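Local coordinates for Low molecular weight heat shock protein (Xanthomonas axonopodis pv. citri, PDB 3GLA) that probably acts as a small heat-shock protein chaperone of the alpha-crystallin family, holding unfolding proteins in a soluble state under stress, at residues B[16-21]-B[37-42]; B[32-37]-B[92-97]. One frame throughout, in Å; residues are numbered along the deposited sequence.

Interaction 1: B[16-21]-B[37-42]; sequences FVLYAD and GILSIR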
ATOM      1  N   PHE B  16     -17.011 -13.131  -1.681  1.00 22.11           N
ATOM      2  CA  PHE B  16     -16.387 -11.953  -2.348  1.00 18.84           C
ATOM      3  C   PHE B  16     -15.049 -11.708  -1.611  1.00 21.10           C
ATOM      4  O   PHE B  16     -14.902 -12.065  -0.423  1.00 20.73           O
ATOM      5  CB  PHE B  16     -17.234 -10.835  -2.109  1.00 19.11           C
ATOM      6  CG  PHE B  16     -18.511 -10.946  -2.853  1.00 21.62           C
ATOM      7  CD1 PHE B  16     -19.604 -11.581  -2.261  1.00 21.06           C
ATOM      8  CD2 PHE B  16     -18.596 -10.490  -4.178  1.00 25.15           C
ATOM      9  CE1 PHE B  16     -20.816 -11.710  -2.942  1.00 22.49           C
ATOM     10  CE2 PHE B  16     -19.823 -10.580  -4.915  1.00 24.17           C
ATOM     11  CZ  PHE B  16     -20.951 -11.222  -4.287  1.00 24.62           C
ATOM     12  N   VAL B  17     -14.093 -11.092  -2.312  1.00 19.46           N
ATOM     13  CA  VAL B  17     -12.865 -10.813  -1.624  1.00 19.22           C
ATOM     14  C   VAL B  17     -12.567  -9.340  -2.001  1.00 18.81           C
ATOM     15  O   VAL B  17     -12.668  -8.959  -3.185  1.00 19.15           O
ATOM     16  CB  VAL B  17     -11.710 -11.614  -2.079  1.00 20.28           C
ATOM     17  CG1 VAL B  17     -10.447 -11.272  -1.293  1.00 19.36           C
ATOM     18  CG2 VAL B  17     -11.968 -13.219  -1.984  1.00 26.33           C
ATOM     19  N   LEU B  18     -12.272  -8.532  -0.985  1.00 17.72           N
ATOM     20  CA  LEU B  18     -11.857  -7.179  -1.282  1.00 17.94           C
ATOM     21  C   LEU B  18     -10.433  -7.063  -0.869  1.00 18.06           C
ATOM     22  O   LEU B  18     -10.037  -7.539   0.206  1.00 18.33           O
ATOM     23  CB  LEU B  18     -12.702  -6.236  -0.528  1.00 17.47           C
ATOM     24  CG  LEU B  18     -12.430  -4.756  -0.771  1.00 21.18           C
ATOM     25  CD1 LEU B  18     -13.816  -3.918  -0.579  1.00 24.36           C
ATOM     26  CD2 LEU B  18     -11.234  -4.269   0.192  1.00 22.06           C
ATOM     27  N   TYR B  19      -9.622  -6.470  -1.744  1.00 16.21           N
ATOM     28  CA  TYR B  19      -8.203  -6.331  -1.402  1.00 16.09           C
ATOM     29  C   TYR B  19      -7.972  -4.839  -1.390  1.00 16.85           C
ATOM     30  O   TYR B  19      -8.363  -4.143  -2.322  1.00 17.95           O
ATOM     31  CB  TYR B  19      -7.334  -6.885  -2.522  1.00 15.05           C
ATOM     32  CG  TYR B  19      -7.589  -8.325  -2.838  1.00 17.15           C
ATOM     33  CD1 TYR B  19      -6.906  -9.316  -2.185  1.00 20.35           C
ATOM     34  CD2 TYR B  19      -8.520  -8.649  -3.821  1.00 20.67           C
ATOM     35  CE1 TYR B  19      -7.148 -10.690  -2.510  1.00 24.17           C
ATOM     36  CE2 TYR B  19      -8.739  -9.936  -4.153  1.00 22.78           C
ATOM     37  CZ  TYR B  19      -8.032 -10.922  -3.501  1.00 24.48           C
ATOM     38  OH  TYR B  19      -8.382 -12.234  -3.847  1.00 26.35           O
ATOM     39  N   ALA B  20      -7.468  -4.312  -0.259  1.00 13.25           N
ATOM     40  CA  ALA B  20      -7.324  -2.887  -0.187  1.00 14.50           C
ATOM     41  C   ALA B  20      -5.869  -2.571   0.052  1.00 15.70           C
ATOM     42  O   ALA B  20      -5.216  -3.135   0.928  1.00 16.78           O
ATOM     43  CB  ALA B  20      -8.162  -2.373   0.977  1.00 16.32           C
ATOM     44  N   ASP B  21      -5.383  -1.623  -0.665  1.00 13.73           N
ATOM     45  CA  ASP B  21      -4.006  -1.220  -0.433  1.00 12.96           C
ATOM     46  C   ASP B  21      -4.074  -0.134   0.637  1.00 13.37           C
ATOM     47  O   ASP B  21      -4.425   1.040   0.409  1.00 14.38           O
ATOM     48  CB  ASP B  21      -3.507  -0.604  -1.721  1.00 14.60           C
ATOM     49  CG  ASP B  21      -2.924  -1.659  -2.655  1.00 16.90           C
ATOM     50  OD1 ASP B  21      -2.941  -2.829  -2.298  1.00 18.52           O
ATOM     51  OD2 ASP B  21      -2.569  -1.231  -3.772  1.00 16.21           O
ATOM     52  N   GLY B  37     -25.753  -4.322   3.136  1.00 25.84           N
ATOM     53  CA  GLY B  37     -25.176  -4.810   1.876  1.00 25.59           C
ATOM     54  C   GLY B  37     -23.987  -3.910   1.469  1.00 24.49           C
ATOM     55  O   GLY B  37     -23.435  -4.142   0.447  1.00 26.84           O
ATOM     56  N   ILE B  38     -23.575  -3.017   2.372  1.00 22.94           N
ATOM     57  CA  ILE B  38     -22.501  -2.058   1.946  1.00 22.11           C
ATOM     58  C   ILE B  38     -21.315  -2.352   2.875  1.00 19.34           C
ATOM     59  O   ILE B  38     -21.350  -2.134   4.118  1.00 20.63           O
ATOM     60  CB  ILE B  38     -22.979  -0.655   2.089  1.00 23.73           C
ATOM     61  CG1 ILE B  38     -24.124  -0.431   1.082  1.00 25.01           C
ATOM     62  CG2 ILE B  38     -21.766   0.283   1.742  1.00 24.49           C
ATOM     63  CD1 ILE B  38     -24.813   0.857   1.420  1.00 26.80           C
ATOM     64  N   LEU B  39     -20.189  -2.772   2.226  1.00 19.28           N
ATOM     65  CA  LEU B  39     -18.964  -3.010   2.959  1.00 17.41           C
ATOM     66  C   LEU B  39     -18.200  -1.706   3.047  1.00 20.85           C
ATOM     67  O   LEU B  39     -17.986  -1.071   2.023  1.00 22.26           O
ATOM     68  CB  LEU B  39     -18.173  -4.054   2.143  1.00 16.63           C
ATOM     69  CG  LEU B  39     -16.765  -4.434   2.669  1.00 19.28           C
ATOM     70  CD1 LEU B  39     -16.849  -5.044   4.114  1.00 22.92           C
ATOM     71  CD2 LEU B  39     -16.095  -5.423   1.706  1.00 25.36           C
ATOM     72  N   SER B  40     -17.752  -1.359   4.246  1.00 19.13           N
ATOM     73  CA  SER B  40     -17.091  -0.052   4.520  1.00 19.89           C
ATOM     74  C   SER B  40     -15.696  -0.387   5.060  1.00 20.89           C
ATOM     75  O   SER B  40     -15.479  -1.319   5.854  1.00 19.91           O
ATOM     76  CB  SER B  40     -17.899   0.607   5.684  1.00 20.84           C
ATOM     77  OG  SER B  40     -17.164   1.620   6.276  1.00 34.86           O
ATOM     78  N   ILE B  41     -14.717   0.361   4.598  1.00 20.15           N
ATOM     79  CA  ILE B  41     -13.441   0.342   5.234  1.00 17.21           C
ATOM     80  C   ILE B  41     -13.129   1.737   5.652  1.00 17.96           C
ATOM     81  O   ILE B  41     -13.352   2.670   4.900  1.00 17.96           O
ATOM     82  CB  ILE B  41     -12.285  -0.204   4.333  1.00 18.28           C
ATOM     83  CG1 ILE B  41     -12.201   0.602   3.007  1.00 18.43           C
ATOM     84  CG2 ILE B  41     -12.538  -1.669   4.071  1.00 20.79           C
ATOM     85  CD1 ILE B  41     -10.920   0.252   2.164  1.00 21.21           C
ATOM     86  N   ARG B  42     -12.563   1.892   6.844  1.00 17.64           N
ATOM     87  CA  ARG B  42     -12.318   3.226   7.269  1.00 18.02           C
ATOM     88  C   ARG B  42     -11.139   3.193   8.190  1.00 19.43           C
ATOM     89  O   ARG B  42     -10.828   2.148   8.780  1.00 20.51           O
ATOM     90  CB  ARG B  42     -13.518   3.877   7.930  1.00 24.51           C
ATOM     91  CG  ARG B  42     -13.712   3.372   9.129  1.00 29.14           C
ATOM     92  CD  ARG B  42     -15.081   3.962   9.630  1.00 43.34           C
ATOM     93  NE  ARG B  42     -15.232   5.371   9.473  1.00 44.26           N
ATOM     94  CZ  ARG B  42     -16.429   5.957   9.401  1.00 57.17           C
ATOM     95  NH1 ARG B  42     -17.567   5.212   9.478  1.00 57.65           N
ATOM     96  NH2 ARG B  42     -16.494   7.279   9.244  1.00 57.45           N
TER

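Interaction 2: B[32-37]-B[92-97]; sequences VQMDKG and IRIPKR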
ATOM      1  N   VAL B  32     -13.447  -2.385   9.531  1.00 20.88           N
ATOM      2  CA  VAL B  32     -14.211  -2.990   8.443  1.00 21.44           C
ATOM      3  C   VAL B  32     -15.569  -3.219   9.000  1.00 24.42           C
ATOM      4  O   VAL B  32     -15.658  -3.801  10.083  1.00 24.22           O
ATOM      5  CB  VAL B  32     -13.611  -4.284   8.098  1.00 20.51           C
ATOM      6  CG1 VAL B  32     -14.270  -4.965   6.969  1.00 23.89           C
ATOM      7  CG2 VAL B  32     -12.145  -4.050   7.629  1.00 21.82           C
ATOM      8  N   GLN B  33     -16.589  -2.819   8.269  1.00 22.09           N
ATOM      9  CA  GLN B  33     -17.994  -3.021   8.730  1.00 24.19           C
ATOM     10  C   GLN B  33     -18.791  -3.258   7.511  1.00 25.96           C
ATOM     11  O   GLN B  33     -18.444  -2.803   6.394  1.00 23.75           O
ATOM     12  CB  GLN B  33     -18.482  -1.709   9.335  1.00 27.90           C
ATOM     13  CG  GLN B  33     -17.727  -1.375  10.513  1.00 36.71           C
ATOM     14  CD  GLN B  33     -18.479  -0.395  11.374  1.00 48.59           C
ATOM     15  OE1 GLN B  33     -18.311  -0.402  12.594  1.00 55.65           O
ATOM     16  NE2 GLN B  33     -19.331   0.430  10.757  1.00 50.33           N
ATOM     17  N   MET B  34     -19.865  -4.057   7.615  1.00 23.40           N
ATOM     18  CA  MET B  34     -20.719  -4.204   6.488  1.00 22.67           C
ATOM     19  C   MET B  34     -22.124  -4.116   7.063  1.00 26.77           C
ATOM     20  O   MET B  34     -22.433  -4.811   8.051  1.00 25.90           O
ATOM     21  CB  MET B  34     -20.450  -5.516   5.775  1.00 20.94           C
ATOM     22  CG  MET B  34     -21.221  -5.631   4.485  1.00 19.84           C
ATOM     23  SD  MET B  34     -20.823  -6.979   3.628  1.00 20.99           S
ATOM     24  CE  MET B  34     -22.177  -6.999   2.476  1.00 27.71           C
ATOM     25  N   ASP B  35     -22.934  -3.272   6.515  1.00 27.48           N
ATOM     26  CA  ASP B  35     -24.290  -3.084   7.048  1.00 31.71           C
ATOM     27  C   ASP B  35     -25.105  -2.772   5.777  1.00 31.95           C
ATOM     28  O   ASP B  35     -24.639  -2.142   4.867  1.00 30.30           O
ATOM     29  CB  ASP B  35     -24.336  -1.929   8.042  1.00 33.27           C
ATOM     30  CG  ASP B  35     -25.724  -1.843   8.837  1.00 44.69           C
ATOM     31  OD1 ASP B  35     -26.369  -2.904   9.150  1.00 52.02           O
ATOM     32  OD2 ASP B  35     -26.173  -0.688   9.114  1.00 55.16           O
ATOM     33  N   LYS B  36     -26.333  -3.294   5.669  1.00 31.06           N
ATOM     34  CA  LYS B  36     -27.188  -2.971   4.528  1.00 32.47           C
ATOM     35  C   LYS B  36     -26.565  -3.280   3.190  1.00 29.28           C
ATOM     36  O   LYS B  36     -26.838  -2.559   2.179  1.00 30.75           O
ATOM     37  CB  LYS B  36     -27.597  -1.479   4.577  1.00 34.64           C
ATOM     38  CG  LYS B  36     -28.528  -1.098   5.743  1.00 42.92           C
ATOM     39  CD  LYS B  36     -28.552   0.389   6.118  1.00 51.78           C
ATOM     40  CE  LYS B  36     -29.318   0.530   7.467  1.00 56.70           C
ATOM     41  NZ  LYS B  36     -28.964   1.747   8.281  1.00 59.58           N
ATOM     42  N   GLY B  37     -25.753  -4.322   3.136  1.00 25.84           N
ATOM     43  CA  GLY B  37     -25.176  -4.810   1.876  1.00 25.59           C
ATOM     44  C   GLY B  37     -23.987  -3.910   1.469  1.00 24.49           C
ATOM     45  O   GLY B  37     -23.435  -4.142   0.447  1.00 26.84           O
ATOM     46  N   ILE B  92     -10.253  -8.690   2.619  1.00 17.02           N
ATOM     47  CA  ILE B  92     -11.495  -8.879   3.362  1.00 16.83           C
ATOM     48  C   ILE B  92     -12.235  -9.948   2.623  1.00 19.20           C
ATOM     49  O   ILE B  92     -12.422  -9.847   1.395  1.00 18.55           O
ATOM     50  CB  ILE B  92     -12.291  -7.661   3.276  1.00 18.49           C
ATOM     51  CG1 ILE B  92     -11.505  -6.525   4.034  1.00 17.83           C
ATOM     52  CG2 ILE B  92     -13.608  -7.862   4.046  1.00 19.43           C
ATOM     53  CD1 ILE B  92     -12.169  -5.184   3.901  1.00 18.82           C
ATOM     54  N   ARG B  93     -12.719 -10.980   3.372  1.00 18.59           N
ATOM     55  CA  ARG B  93     -13.445 -12.039   2.666  1.00 20.95           C
ATOM     56  C   ARG B  93     -14.831 -11.997   3.167  1.00 21.97           C
ATOM     57  O   ARG B  93     -15.105 -11.876   4.360  1.00 20.55           O
ATOM     58  CB  ARG B  93     -12.841 -13.409   2.940  1.00 24.48           C
ATOM     59  CG  ARG B  93     -11.439 -13.506   2.417  1.00 30.42           C
ATOM     60  CD  ARG B  93     -10.954 -14.941   2.356  1.00 41.73           C
ATOM     61  NE  ARG B  93     -10.150 -15.011   1.163  1.00 50.94           N
ATOM     62  CZ  ARG B  93     -10.465 -15.740   0.107  1.00 58.50           C
ATOM     63  NH1 ARG B  93      -9.671 -15.710  -0.962  1.00 60.78           N
ATOM     64  NH2 ARG B  93     -11.557 -16.509   0.112  1.00 57.47           N
ATOM     65  N   ILE B  94     -15.791 -12.058   2.246  1.00 19.72           N
ATOM     66  CA  ILE B  94     -17.164 -11.880   2.596  1.00 19.36           C
ATOM     67  C   ILE B  94     -17.864 -13.104   1.994  1.00 21.18           C
ATOM     68  O   ILE B  94     -17.957 -13.274   0.819  1.00 20.05           O
ATOM     69  CB  ILE B  94     -17.766 -10.703   1.991  1.00 21.58           C
ATOM     70  CG1 ILE B  94     -16.996  -9.389   2.397  1.00 19.88           C
ATOM     71  CG2 ILE B  94     -19.223 -10.482   2.467  1.00 19.76           C
ATOM     72  CD1 ILE B  94     -16.017  -9.037   1.191  1.00 23.24           C
ATOM     73  N   PRO B  95     -18.348 -13.987   2.866  1.00 20.95           N
ATOM     74  CA  PRO B  95     -18.927 -15.200   2.279  1.00 20.89           C
ATOM     75  C   PRO B  95     -20.226 -14.906   1.680  1.00 20.65           C
ATOM     76  O   PRO B  95     -20.892 -13.915   1.991  1.00 20.61           O
ATOM     77  CB  PRO B  95     -19.138 -16.097   3.535  1.00 23.49           C
ATOM     78  CG  PRO B  95     -19.193 -15.181   4.682  1.00 24.41           C
ATOM     79  CD  PRO B  95     -18.323 -13.947   4.346  1.00 22.85           C
ATOM     80  N   LYS B  96     -20.655 -15.799   0.750  1.00 23.88           N
ATOM     81  CA  LYS B  96     -21.978 -15.637   0.212  1.00 23.70           C
ATOM     82  C   LYS B  96     -22.985 -16.450   1.041  1.00 21.08           C
ATOM     83  O   LYS B  96     -22.580 -17.407   1.648  1.00 24.51           O
ATOM     84  CB  LYS B  96     -22.032 -16.174  -1.208  1.00 24.10           C
ATOM     85  CG  LYS B  96     -21.253 -15.274  -2.150  1.00 26.23           C
ATOM     86  CD  LYS B  96     -21.202 -16.025  -3.475  1.00 33.55           C
ATOM     87  CE  LYS B  96     -20.620 -15.097  -4.518  1.00 31.79           C
ATOM     88  NZ  LYS B  96     -20.681 -15.742  -5.862  1.00 30.32           N
ATOM     89  N   ARG B  97     -24.163 -15.943   1.017  1.00 21.11           N
ATOM     90  CA  ARG B  97     -25.386 -16.545   1.696  1.00 22.92           C
ATOM     91  C   ARG B  97     -25.653 -17.779   0.895  1.00 23.21           C
ATOM     92  O   ARG B  97     -25.614 -17.793  -0.370  1.00 23.37           O
ATOM     93  CB  ARG B  97     -26.534 -15.660   1.649  1.00 22.74           C
ATOM     94  CG  ARG B  97     -26.306 -14.294   2.449  1.00 25.37           C
ATOM     95  CD  ARG B  97     -27.427 -13.469   2.498  1.00 28.78           C
ATOM     96  NE  ARG B  97     -26.998 -12.455   3.455  1.00 34.57           N
ATOM     97  CZ  ARG B  97     -27.148 -12.484   4.805  1.00 36.77           C
ATOM     98  NH1 ARG B  97     -26.639 -11.438   5.526  1.00 39.39           N
ATOM     99  NH2 ARG B  97     -27.860 -13.453   5.463  1.00 29.35           N
TER

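Interaction 1: B[16-21]-B[37-42]
Leu18 and Leu39 meet at a slant across the interior, with their CA atoms 9.3 Å apart, too far for strand pairing and right for two sheets packed on each other. Along the Leu18 side chain, CB already lies 4.1 Å from Leu39 CD2. The first torsion sets CG anti to the backbone N (chi1 -178°), and from there CD1 makes the nearest approach of the pair, 3.6 Å to the same Leu39 CD2. Leu39 therefore offers one methyl to two atoms of Leu18. Two residues on, Ala20 and Ile41 repeat the match: with Ile41 CG1 set between its backbone N and carbonyl carbon (chi1 56°), the chain extends to put its CD1 methyl 4.0 Å from Ala20 CB, so the long residue makes up for the short one. On the reverse side of strand 15-21, Tyr19 packs on Arg61 of the second subunit. Phe70 and Val7 also touch Leu18. With four buried residues, no hydrogen bond and no charge across it, the contact rests on methyl packing, as expected of a hydrophobic sandwich core.

Interaction 2: B[32-37]-B[92-97]
Val32 overlaps Ile92 with both of its methyls. The two side chains reach straight toward each other, tip to tip, and the CD1 end of Ile92 is the shared target: it lies 3.7 Å from Val32 CG1 and 3.9 Å from Val32 CG2. CD1 faces both branches; with CG1 beside the backbone N and the chain extended (chi2 175°), it is carried out from its own strand. The other branch adds less, since Ile92 CG2 stands 4.2 Å from Val32 CG1. CA atoms of this pair are 8.2 Å apart, against 9.3 Å for the CA atoms of Met34 and Ile94, so the backbones are wider apart at the second pair than at the first.

The wider gap is bridged by a longer side chain. Met34 leaves its backbone with CG anti to N (chi1 -173°) and continues extended, which brings SD to 4.0 Å from Ile94 CG2. Here the two side chains run at a slant rather than end to end, and the thioether sulfur meets a methyl branch. No hydrogen bond joins the segments, and Val32 and Met34 are partly exposed while both isoleucines are buried, so this is a margin of the core.

Within this chain, strand 31-35 is an outermost strand of the three-stranded sheet, and strand 89-95 runs between 15-21 and 82-86 in the opposing one. Leu39 of the adjoining strand 38-45 touches Val32, Met34 and Ile94, while Ile81, just before strand 82-86, touches Met34, Ile92 and Ile94. No helix takes part. The contact is made by edge strand 31-35 and lies near edge strand 82-86; in related small heat-shock proteins the groove for a C-terminal Ile-X-Ile motif is bordered by these two strands.

Interactions 1 and 2 are two neighbouring patches of one sandwich interior, their centres about 8 Å apart. Each joins the four-stranded sheet, through strand 15-21 or 89-95, to the three-stranded sheet, through strand 38-45 or 31-35; within each sheet the two strands used are adjacent and antiparallel. Their segments alternate along the chain (16-21, 32-37, 37-42, 92-97), and Gly37, in the turn between strands 31-35 and 38-45, belongs to both. The patches merge directly where Ile41 CG2 lies 3.5 Å from Ile92 CD1. Together they tie sequence-distant strands into the immunoglobulin-like alpha-crystallin domain, interaction 1 near its centre and interaction 2 toward one margin.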